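PDB 2FS2: acyl-coenzyme A thioesterase PaaI from Escherichia coli, which hydrolyses coenzyme A thioesters of phenylacetate, with a preference for ring-hydroxylated forms, and works as a hot-dog-fold homotetramer in phenylacetate degradation. Local coordinates for residues E32-V37 / T98-H103; A75-A80 / H131-T136; V110-I115 / L125-S130. All coordinates share one frame; numbering follows the deposited sequence.

Interaction 1 of 3, residues E32-V37 / T98-H103; sequences EGFAVV and TAQVRH. With SO4 (sulfate ion), chain D.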
loop_
_atom_site.group_PDB
_atom_site.type_symbol
_atom_site.label_atom_id
_atom_site.label_comp_id
_atom_site.label_asym_id
_atom_site.label_seq_id
_atom_site.Cartn_x
_atom_site.Cartn_y
_atom_site.Cartn_z
ATOM N N GLU B 32 21.084 -14.698 -4.276
ATOM C CA GLU B 32 21.098 -13.667 -3.242
ATOM C C GLU B 32 19.954 -12.666 -3.573
ATOM O O GLU B 32 19.929 -12.220 -4.675
ATOM C CB GLU B 32 22.386 -12.930 -3.422
ATOM C CG GLU B 32 22.428 -11.725 -2.520
ATOM C CD GLU B 32 23.849 -11.102 -2.486
ATOM O OE1 GLU B 32 24.321 -10.823 -3.619
ATOM O OE2 GLU B 32 24.482 -10.940 -1.346
ATOM N N GLY B 33 19.044 -12.351 -2.659
ATOM C CA GLY B 33 17.944 -11.433 -2.949
ATOM C C GLY B 33 16.853 -12.083 -3.838
ATOM O O GLY B 33 16.093 -11.343 -4.521
ATOM N N PHE B 34 16.738 -13.424 -3.877
ATOM C CA PHE B 34 15.904 -14.004 -4.918
ATOM C C PHE B 34 15.460 -15.358 -4.453
ATOM O O PHE B 34 16.350 -16.173 -4.087
ATOM C CB PHE B 34 16.654 -14.115 -6.254
ATOM C CG PHE B 34 15.841 -14.769 -7.374
ATOM C CD1 PHE B 34 14.886 -13.995 -8.143
ATOM C CD2 PHE B 34 16.020 -16.130 -7.685
ATOM C CE1 PHE B 34 14.102 -14.650 -9.199
ATOM C CE2 PHE B 34 15.230 -16.761 -8.710
ATOM C CZ PHE B 34 14.272 -16.008 -9.499
ATOM N N ALA B 35 14.155 -15.663 -4.587
ATOM C CA ALA B 35 13.630 -17.019 -4.190
ATOM C C ALA B 35 12.362 -17.310 -4.995
ATOM O O ALA B 35 11.607 -16.375 -5.275
ATOM C CB ALA B 35 13.263 -17.033 -2.669
ATOM N N VAL B 36 12.101 -18.573 -5.305
ATOM C CA VAL B 36 10.968 -19.042 -6.086
ATOM C C VAL B 36 10.480 -20.217 -5.302
ATOM O O VAL B 36 11.302 -21.115 -4.903
ATOM C CB VAL B 36 11.339 -19.473 -7.534
ATOM C CG1 VAL B 36 10.140 -20.049 -8.298
ATOM C CG2 VAL B 36 11.888 -18.373 -8.362
ATOM N N VAL B 37 9.192 -20.231 -4.980
ATOM C CA VAL B 37 8.659 -21.289 -4.199
ATOM C C VAL B 37 7.380 -21.639 -4.905
ATOM O O VAL B 37 6.877 -20.897 -5.751
ATOM C CB VAL B 37 8.406 -20.886 -2.670
ATOM C CG1 VAL B 37 9.759 -20.622 -1.916
ATOM C CG2 VAL B 37 7.458 -19.568 -2.577
ATOM N N THR B 98 7.584 -15.808 -6.962
ATOM C CA THR B 98 8.926 -15.395 -7.174
ATOM C C THR B 98 9.125 -14.071 -6.475
ATOM O O THR B 98 8.388 -13.122 -6.740
ATOM C CB THR B 98 9.100 -15.167 -8.594
ATOM O OG1 THR B 98 8.979 -16.431 -9.307
ATOM C CG2 THR B 98 10.519 -14.735 -8.986
ATOM N N ALA B 99 10.182 -13.987 -5.671
ATOM C CA ALA B 99 10.442 -12.793 -4.915
ATOM C C ALA B 99 11.771 -12.245 -5.385
ATOM O O ALA B 99 12.713 -12.989 -5.532
ATOM C CB ALA B 99 10.479 -13.190 -3.472
ATOM N N GLN B 100 11.894 -10.944 -5.629
ATOM C CA GLN B 100 13.103 -10.349 -6.178
ATOM C C GLN B 100 13.363 -9.086 -5.340
ATOM O O GLN B 100 12.428 -8.303 -5.151
ATOM C CB GLN B 100 12.733 -9.675 -7.475
ATOM C CG GLN B 100 12.772 -10.377 -8.632
ATOM C CD GLN B 100 12.159 -9.532 -9.742
ATOM O OE1 GLN B 100 12.754 -8.543 -10.172
ATOM N NE2 GLN B 100 10.991 -9.894 -10.160
ATOM N N VAL B 101 14.592 -8.885 -4.904
ATOM C CA VAL B 101 15.003 -7.656 -4.190
ATOM C C VAL B 101 14.917 -6.451 -5.208
ATOM O O VAL B 101 15.313 -6.565 -6.372
ATOM C CB VAL B 101 16.401 -7.817 -3.540
ATOM C CG1 VAL B 101 17.456 -8.076 -4.526
ATOM C CG2 VAL B 101 16.826 -6.576 -2.773
ATOM N N ARG B 102 14.269 -5.369 -4.793
ATOM C CA ARG B 102 14.360 -4.020 -5.480
ATOM C C ARG B 102 15.319 -3.069 -4.753
ATOM O O ARG B 102 15.922 -2.280 -5.377
ATOM C CB ARG B 102 12.990 -3.349 -5.388
ATOM C CG ARG B 102 11.882 -4.229 -6.012
ATOM C CD ARG B 102 12.150 -4.667 -7.467
ATOM N NE ARG B 102 12.483 -3.587 -8.406
ATOM C CZ ARG B 102 11.584 -2.758 -9.026
ATOM N NH1 ARG B 102 10.310 -2.809 -8.775
ATOM N NH2 ARG B 102 11.946 -1.900 -9.949
ATOM N N HIS B 103 15.453 -3.168 -3.442
ATOM C CA HIS B 103 16.402 -2.423 -2.662
ATOM C C HIS B 103 16.789 -3.210 -1.378
ATOM O O HIS B 103 15.945 -3.771 -0.693
ATOM C CB HIS B 103 15.690 -1.151 -2.196
ATOM C CG HIS B 103 16.476 -0.357 -1.196
ATOM N ND1 HIS B 103 17.550 0.403 -1.567
ATOM C CD2 HIS B 103 16.382 -0.249 0.151
ATOM C CE1 HIS B 103 18.103 0.944 -0.489
ATOM N NE2 HIS B 103 17.402 0.582 0.562
HETATM S S SO4 D . 20.210 1.173 -4.676
HETATM O O1 SO4 D . 20.543 1.893 -3.452
HETATM O O2 SO4 D . 21.542 0.899 -5.283
HETATM O O3 SO4 D . 19.325 1.883 -5.648
HETATM O O4 SO4 D . 19.590 -0.055 -4.132
#

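Interaction 2 of 3, residues A75-A80 / H131-T136; sequences AAVASA and HRIGGT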
loop_
_atom_site.group_PDB
_atom_site.type_symbol
_atom_site.label_atom_id
_atom_site.label_comp_id
_atom_site.label_asym_id
_atom_site.label_seq_id
_atom_site.Cartn_x
_atom_site.Cartn_y
_atom_site.Cartn_z
ATOM N N ALA B 75 19.104 -12.140 9.625
ATOM C CA ALA B 75 17.741 -12.336 10.030
ATOM C C ALA B 75 16.915 -11.004 9.713
ATOM O O ALA B 75 17.375 -9.887 10.051
ATOM C CB ALA B 75 17.696 -12.660 11.555
ATOM N N ALA B 76 15.741 -11.146 9.112
ATOM C CA ALA B 76 14.950 -9.989 8.720
ATOM C C ALA B 76 13.512 -10.441 8.705
ATOM O O ALA B 76 13.236 -11.639 8.484
ATOM C CB ALA B 76 15.363 -9.470 7.392
ATOM N N VAL B 77 12.614 -9.494 9.001
ATOM C CA VAL B 77 11.167 -9.707 9.114
ATOM C C VAL B 77 10.416 -8.602 8.288
ATOM O O VAL B 77 11.004 -7.577 7.923
ATOM C CB VAL B 77 10.675 -9.605 10.596
ATOM C CG1 VAL B 77 11.414 -10.616 11.482
ATOM C CG2 VAL B 77 10.732 -8.165 11.167
ATOM N N ALA B 78 9.138 -8.825 8.049
ATOM C CA ALA B 78 8.346 -7.883 7.286
ATOM C C ALA B 78 7.967 -6.691 8.181
ATOM O O ALA B 78 7.477 -6.913 9.230
ATOM C CB ALA B 78 7.088 -8.650 6.865
ATOM N N SER B 79 8.202 -5.442 7.834
ATOM C CA SER B 79 7.514 -4.406 8.592
ATOM C C SER B 79 6.218 -3.968 7.920
ATOM O O SER B 79 5.373 -3.317 8.557
ATOM C CB SER B 79 8.325 -3.135 8.728
ATOM O OG SER B 79 8.846 -2.885 7.525
ATOM N N ALA B 80 6.063 -4.243 6.640
ATOM C CA ALA B 80 4.869 -3.770 5.932
ATOM C C ALA B 80 4.806 -4.430 4.599
ATOM O O ALA B 80 5.807 -4.926 4.054
ATOM C CB ALA B 80 4.895 -2.217 5.694
ATOM N N HIS B 131 12.960 -5.494 7.531
ATOM C CA HIS B 131 13.714 -4.783 8.552
ATOM C C HIS B 131 14.647 -5.866 9.169
ATOM O O HIS B 131 14.177 -6.918 9.551
ATOM C CB HIS B 131 12.684 -4.251 9.600
ATOM C CG HIS B 131 13.287 -3.568 10.767
ATOM N ND1 HIS B 131 12.997 -3.937 12.068
ATOM C CD2 HIS B 131 14.137 -2.511 10.848
ATOM C CE1 HIS B 131 13.660 -3.141 12.898
ATOM N NE2 HIS B 131 14.355 -2.265 12.182
ATOM N N ARG B 132 15.936 -5.644 9.166
ATOM C CA ARG B 132 16.829 -6.645 9.856
ATOM C C ARG B 132 16.740 -6.492 11.357
ATOM O O ARG B 132 16.603 -5.383 11.863
ATOM C CB ARG B 132 18.267 -6.477 9.327
ATOM C CG ARG B 132 18.222 -6.772 7.819
ATOM C CD ARG B 132 19.449 -6.592 7.140
ATOM N NE ARG B 132 19.474 -7.338 5.902
ATOM C CZ ARG B 132 20.446 -7.198 5.068
ATOM N NH1 ARG B 132 21.397 -6.334 5.395
ATOM N NH2 ARG B 132 20.452 -7.859 3.890
ATOM N N ILE B 133 16.757 -7.583 12.074
ATOM C CA ILE B 133 16.374 -7.573 13.479
ATOM C C ILE B 133 17.617 -7.977 14.321
ATOM O O ILE B 133 17.548 -8.088 15.535
ATOM C CB ILE B 133 15.199 -8.555 13.725
ATOM C CG1 ILE B 133 15.484 -9.923 13.115
ATOM C CG2 ILE B 133 13.862 -8.007 13.196
ATOM C CD1 ILE B 133 14.863 -11.107 13.935
ATOM N N GLY B 134 18.741 -8.214 13.662
ATOM C CA GLY B 134 19.972 -8.478 14.375
ATOM C C GLY B 134 20.366 -9.937 14.397
ATOM O O GLY B 134 19.573 -10.831 14.717
ATOM N N GLY B 135 21.637 -10.155 14.047
ATOM C CA GLY B 135 22.228 -11.489 14.017
ATOM C C GLY B 135 21.763 -12.242 12.787
ATOM O O GLY B 135 21.135 -11.668 11.876
ATOM N N THR B 136 22.097 -13.531 12.809
ATOM C CA THR B 136 21.886 -14.518 11.738
ATOM C C THR B 136 20.586 -15.307 11.947
ATOM O O THR B 136 19.920 -15.178 13.004
ATOM C CB THR B 136 23.095 -15.480 11.690
ATOM O OG1 THR B 136 24.309 -14.754 11.983
ATOM C CG2 THR B 136 23.305 -16.039 10.237
HETATM O O HOH W 1 19.713 -8.944 11.078
#

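Interaction 3 of 3, residues V110-I115 / L125-S130; sequences VYDIEI and LFRGKS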
loop_
_atom_site.group_PDB
_atom_site.type_symbol
_atom_site.label_atom_id
_atom_site.label_comp_id
_atom_site.label_asym_id
_atom_site.label_seq_id
_atom_site.Cartn_x
_atom_site.Cartn_y
_atom_site.Cartn_z
ATOM N N VAL B 110 13.362 -3.539 0.230
ATOM C CA VAL B 110 12.119 -3.719 -0.510
ATOM C C VAL B 110 12.196 -4.944 -1.494
ATOM O O VAL B 110 13.152 -5.070 -2.238
ATOM C CB VAL B 110 11.731 -2.447 -1.316
ATOM C CG1 VAL B 110 10.284 -2.603 -1.910
ATOM C CG2 VAL B 110 11.706 -1.200 -0.363
ATOM N N TYR B 111 11.146 -5.768 -1.500
ATOM C CA TYR B 111 11.129 -7.054 -2.281
ATOM C C TYR B 111 9.775 -7.108 -2.960
ATOM O O TYR B 111 8.754 -6.837 -2.314
ATOM C CB TYR B 111 11.203 -8.252 -1.345
ATOM C CG TYR B 111 12.657 -8.418 -0.784
ATOM C CD1 TYR B 111 13.124 -7.515 0.180
ATOM C CD2 TYR B 111 13.535 -9.373 -1.305
ATOM C CE1 TYR B 111 14.481 -7.542 0.626
ATOM C CE2 TYR B 111 14.936 -9.432 -0.878
ATOM C CZ TYR B 111 15.339 -8.527 0.131
ATOM O OH TYR B 111 16.614 -8.469 0.503
ATOM N N ASP B 112 9.798 -7.478 -4.228
ATOM C CA ASP B 112 8.598 -7.615 -5.051
ATOM C C ASP B 112 8.393 -9.103 -5.209
ATOM O O ASP B 112 9.349 -9.789 -5.553
ATOM C CB ASP B 112 8.872 -7.092 -6.402
ATOM C CG ASP B 112 8.596 -5.589 -6.492
ATOM O OD1 ASP B 112 8.329 -5.016 -5.397
ATOM O OD2 ASP B 112 8.570 -4.896 -7.561
ATOM N N ILE B 113 7.146 -9.542 -5.063
ATOM C CA ILE B 113 6.849 -10.943 -5.209
ATOM C C ILE B 113 5.708 -11.031 -6.265
ATOM O O ILE B 113 4.744 -10.252 -6.259
ATOM C CB ILE B 113 6.336 -11.570 -3.877
ATOM C CG1 ILE B 113 7.419 -11.886 -2.828
ATOM C CG2 ILE B 113 5.512 -12.879 -4.155
ATOM C CD1 ILE B 113 8.192 -10.611 -2.240
ATOM N N GLU B 114 5.796 -11.993 -7.162
ATOM C CA GLU B 114 4.660 -12.226 -8.072
ATOM C C GLU B 114 4.255 -13.686 -7.948
ATOM O O GLU B 114 5.111 -14.567 -8.052
ATOM C CB GLU B 114 5.117 -11.909 -9.488
ATOM C CG GLU B 114 4.053 -12.251 -10.586
ATOM C CD GLU B 114 4.310 -11.527 -11.912
ATOM O OE1 GLU B 114 5.478 -11.041 -12.100
ATOM O OE2 GLU B 114 3.348 -11.425 -12.782
ATOM N N ILE B 115 2.950 -13.945 -7.900
ATOM C CA ILE B 115 2.415 -15.291 -7.929
ATOM C C ILE B 115 1.699 -15.578 -9.282
ATOM O O ILE B 115 0.835 -14.828 -9.693
ATOM C CB ILE B 115 1.436 -15.612 -6.700
ATOM C CG1 ILE B 115 2.069 -15.320 -5.317
ATOM C CG2 ILE B 115 0.903 -17.097 -6.758
ATOM C CD1 ILE B 115 1.118 -15.633 -4.100
ATOM N N LEU B 125 0.176 -9.928 -6.773
ATOM C CA LEU B 125 1.413 -9.049 -6.830
ATOM C C LEU B 125 1.541 -8.560 -5.418
ATOM O O LEU B 125 0.543 -8.279 -4.763
ATOM C CB LEU B 125 1.238 -7.843 -7.799
ATOM C CG LEU B 125 1.201 -8.192 -9.274
ATOM C CD1 LEU B 125 0.869 -7.072 -10.195
ATOM C CD2 LEU B 125 2.576 -8.778 -9.783
ATOM N N PHE B 126 2.749 -8.566 -4.875
ATOM C CA PHE B 126 2.862 -8.233 -3.494
ATOM C C PHE B 126 4.174 -7.437 -3.479
ATOM O O PHE B 126 5.025 -7.628 -4.332
ATOM C CB PHE B 126 2.999 -9.562 -2.822
ATOM C CG PHE B 126 3.528 -9.530 -1.456
ATOM C CD1 PHE B 126 2.690 -9.925 -0.376
ATOM C CD2 PHE B 126 4.844 -9.217 -1.212
ATOM C CE1 PHE B 126 3.181 -9.939 0.951
ATOM C CE2 PHE B 126 5.384 -9.235 0.142
ATOM C CZ PHE B 126 4.561 -9.600 1.202
ATOM N N ARG B 127 4.290 -6.533 -2.523
ATOM C CA ARG B 127 5.504 -5.764 -2.381
ATOM C C ARG B 127 5.681 -5.681 -0.885
ATOM O O ARG B 127 4.786 -5.367 -0.124
ATOM C CB ARG B 127 5.431 -4.371 -3.070
ATOM C CG ARG B 127 6.640 -3.471 -2.643
ATOM C CD ARG B 127 7.070 -2.327 -3.562
ATOM N NE ARG B 127 7.292 -2.802 -4.930
ATOM C CZ ARG B 127 7.106 -2.078 -5.988
ATOM N NH1 ARG B 127 6.707 -0.797 -5.820
ATOM N NH2 ARG B 127 7.344 -2.599 -7.190
ATOM N N GLY B 128 6.870 -6.029 -0.425
ATOM C CA GLY B 128 7.050 -6.179 0.996
ATOM C C GLY B 128 8.270 -5.338 1.409
ATOM O O GLY B 128 9.255 -5.226 0.698
ATOM N N LYS B 129 8.220 -4.853 2.612
ATOM C CA LYS B 129 9.323 -4.071 3.084
ATOM C C LYS B 129 9.905 -4.859 4.275
ATOM O O LYS B 129 9.169 -5.295 5.113
ATOM C CB LYS B 129 8.741 -2.806 3.598
ATOM C CG LYS B 129 9.758 -1.937 4.386
ATOM C CD LYS B 129 10.292 -0.752 3.543
ATOM C CE LYS B 129 11.280 0.158 4.320
ATOM N NZ LYS B 129 11.008 0.065 5.879
ATOM N N SER B 130 11.211 -5.023 4.354
ATOM C CA SER B 130 11.782 -5.850 5.447
ATOM C C SER B 130 12.647 -4.991 6.353
ATOM O O SER B 130 13.149 -4.007 5.917
ATOM C CB SER B 130 12.687 -6.931 4.885
ATOM O OG SER B 130 13.632 -6.410 3.975
#

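Interaction 1 of 3, residues E32-V37 / T98-H103
Phe34 and Thr98 cross obliquely, and the touching atoms are CE1 of the Phe34 ring and the methyl CG2 of Thr98, 3.6 Å apart. Phe34 CG stands anti to the backbone N (chi1 178°), which starts the ring on its way toward Thr98. At its edge, near the ring plane, comes Gln100 CG, 4.2 Å from Phe34 CD1. Thr98 has a second neighbour in Val36: these two side chains lie alongside each other and point the same way, with Val36 CG2 3.6 Å from Thr98 OG1. Phe34, Val36, Thr98 and Gln100 thus share one face of the sheet. Ala35 and Ala99 occupy the other, where both meet helix 54-70, Ala35 at Tyr67 and Ala99 at Ala64 and Ala68; an antiparallel sheet wrapped round a long central helix is the hot-dog fold. The strands run 173° apart, and Ala35 and Ala99 form a hydrogen-bonded pair, Ala99 N to Ala35 O at 2.8 Å and Ala35 N to Ala99 O at 3.2 Å. Farther on, Val101 N donates to Gly33 O at 2.9 Å, while Val101 CG1 lies 3.5 Å from the same oxygen. Gly33 has a positive phi of 74°, and a beta carbon on it would run into Val101 CG1. Beyond the paired residues, His103 ND1 makes a weak hydrogen bond to O4 of a sulfate, probably from the crystallisation liquor, at 3.3 Å; Thr122 N of the second subunit also binds it.

Interaction 2 of 3, residues A75-A80 / H131-T136
Ile133 meets both Ala75 and Val77, and its side chain divides at CB to do so. With chi1 at 49°, CG1 sits between the backbone N and the carbonyl carbon, which brings it to 3.6 Å from Ala75 O. From there CD1, the tip of this branch, approaches Ala75 CB at 4.0 Å. The other branch, CG2, packs on Val77, with 3.7 Å to Val77 CG2, and the two side chains cross at about a right angle. Ile133 also packs on His49 of the third subunit. The contact pairs strand 76-85 with the end of strand 122-132, antiparallel, in the hot-dog sheet. Val77 and His131 form a hydrogen-bonded pair, His131 N to Val77 O at 2.9 Å; Ala76 and Arg132, a non-hydrogen-bonded pair, send their side chains to the face opposite Val77 and His131. Ile133 N donates to Ala75 O at 3.1 Å, and Ala75 N to Gly135 O at 3.1 Å. A water supplements these direct bonds: it donates to Ala75 O, at 2.7 Å, and to Gly135 O, and accepts from Gly134 N. The polar part of this join therefore depends on main-chain atoms and one water, while side chains contribute apolar packing.

Interaction 3 of 3, residues V110-I115 / L125-S130
Tyr111 with Gly128 and Ile113 with Phe126 are the hydrogen-bonded pairs of an antiparallel hairpin whose strand axes run 159° apart with a closest approach of 4.7 Å. Four backbone bonds close these pairs. Toward helix 54-70, Ile113 and Phe126 lie side by side, CD1 of Ile113 being 3.8 Å from CD2 of the Phe126 ring, and Tyr111 CE1 lies 3.6 Å from Ser130 OG. The Tyr111 hydroxyl is hydrogen-bonded to Gln104 and Gln72. Gly128 lacks a beta carbon that would collide with the Phe126 ring.

The opposite face carries a bidentate salt bridge. The carboxylate of Asp112 and the guanidinium of Arg127 are only 7° from coplanar; Arg127 NH2 lies 2.6 Å from Asp112 OD2, using its syn lone pair, and NE faces OD1 at a refined 2.5 Å, too short to be read literally. A bend at chi3 (-52°) turns NE toward the acid, while Arg127 CD rests 3.6 Å from Val110 CG1. An alanine here would probably leave Asp112 without this paired donor and Val110 CG1 without the Arg127 CG and CD carbons beside it. Arg127 NH2 also bridges to Asp112 OD2 of the second subunit, and Asp112 OD2 to Arg127 NH2 of that subunit; Arg102 of the same chain is a further partner of Asp112 OD2. The buried Asp112 and Arg127 thus link charges across the interface, where the acids are likely to offset repulsion between neighbouring arginines.

The three contacts follow one continuous antiparallel sheet. Interactions 1 and 3 have centres 8 Å apart and share the boundary between strands 94-101 and 108-116: Gln100 N lies 2.8 Å from Asp112 O, and Val101 CB packs on Tyr111 CE2 at 3.4 Å. Interaction 2 uses the same strand 122-132 as interaction 3, which is nested in the loop it closes; Ala80 O and Lys129 N, 2.8 Å apart, join them. Interactions 1 and 2 do not touch, their nearest atoms being about 7 Å apart. Subunit contacts differ too: interactions 1 and 3 meet the second subunit, through Arg102 and the Asp112-Arg127 pair, whereas interaction 2 meets the third, where Ala80 continues the sheet.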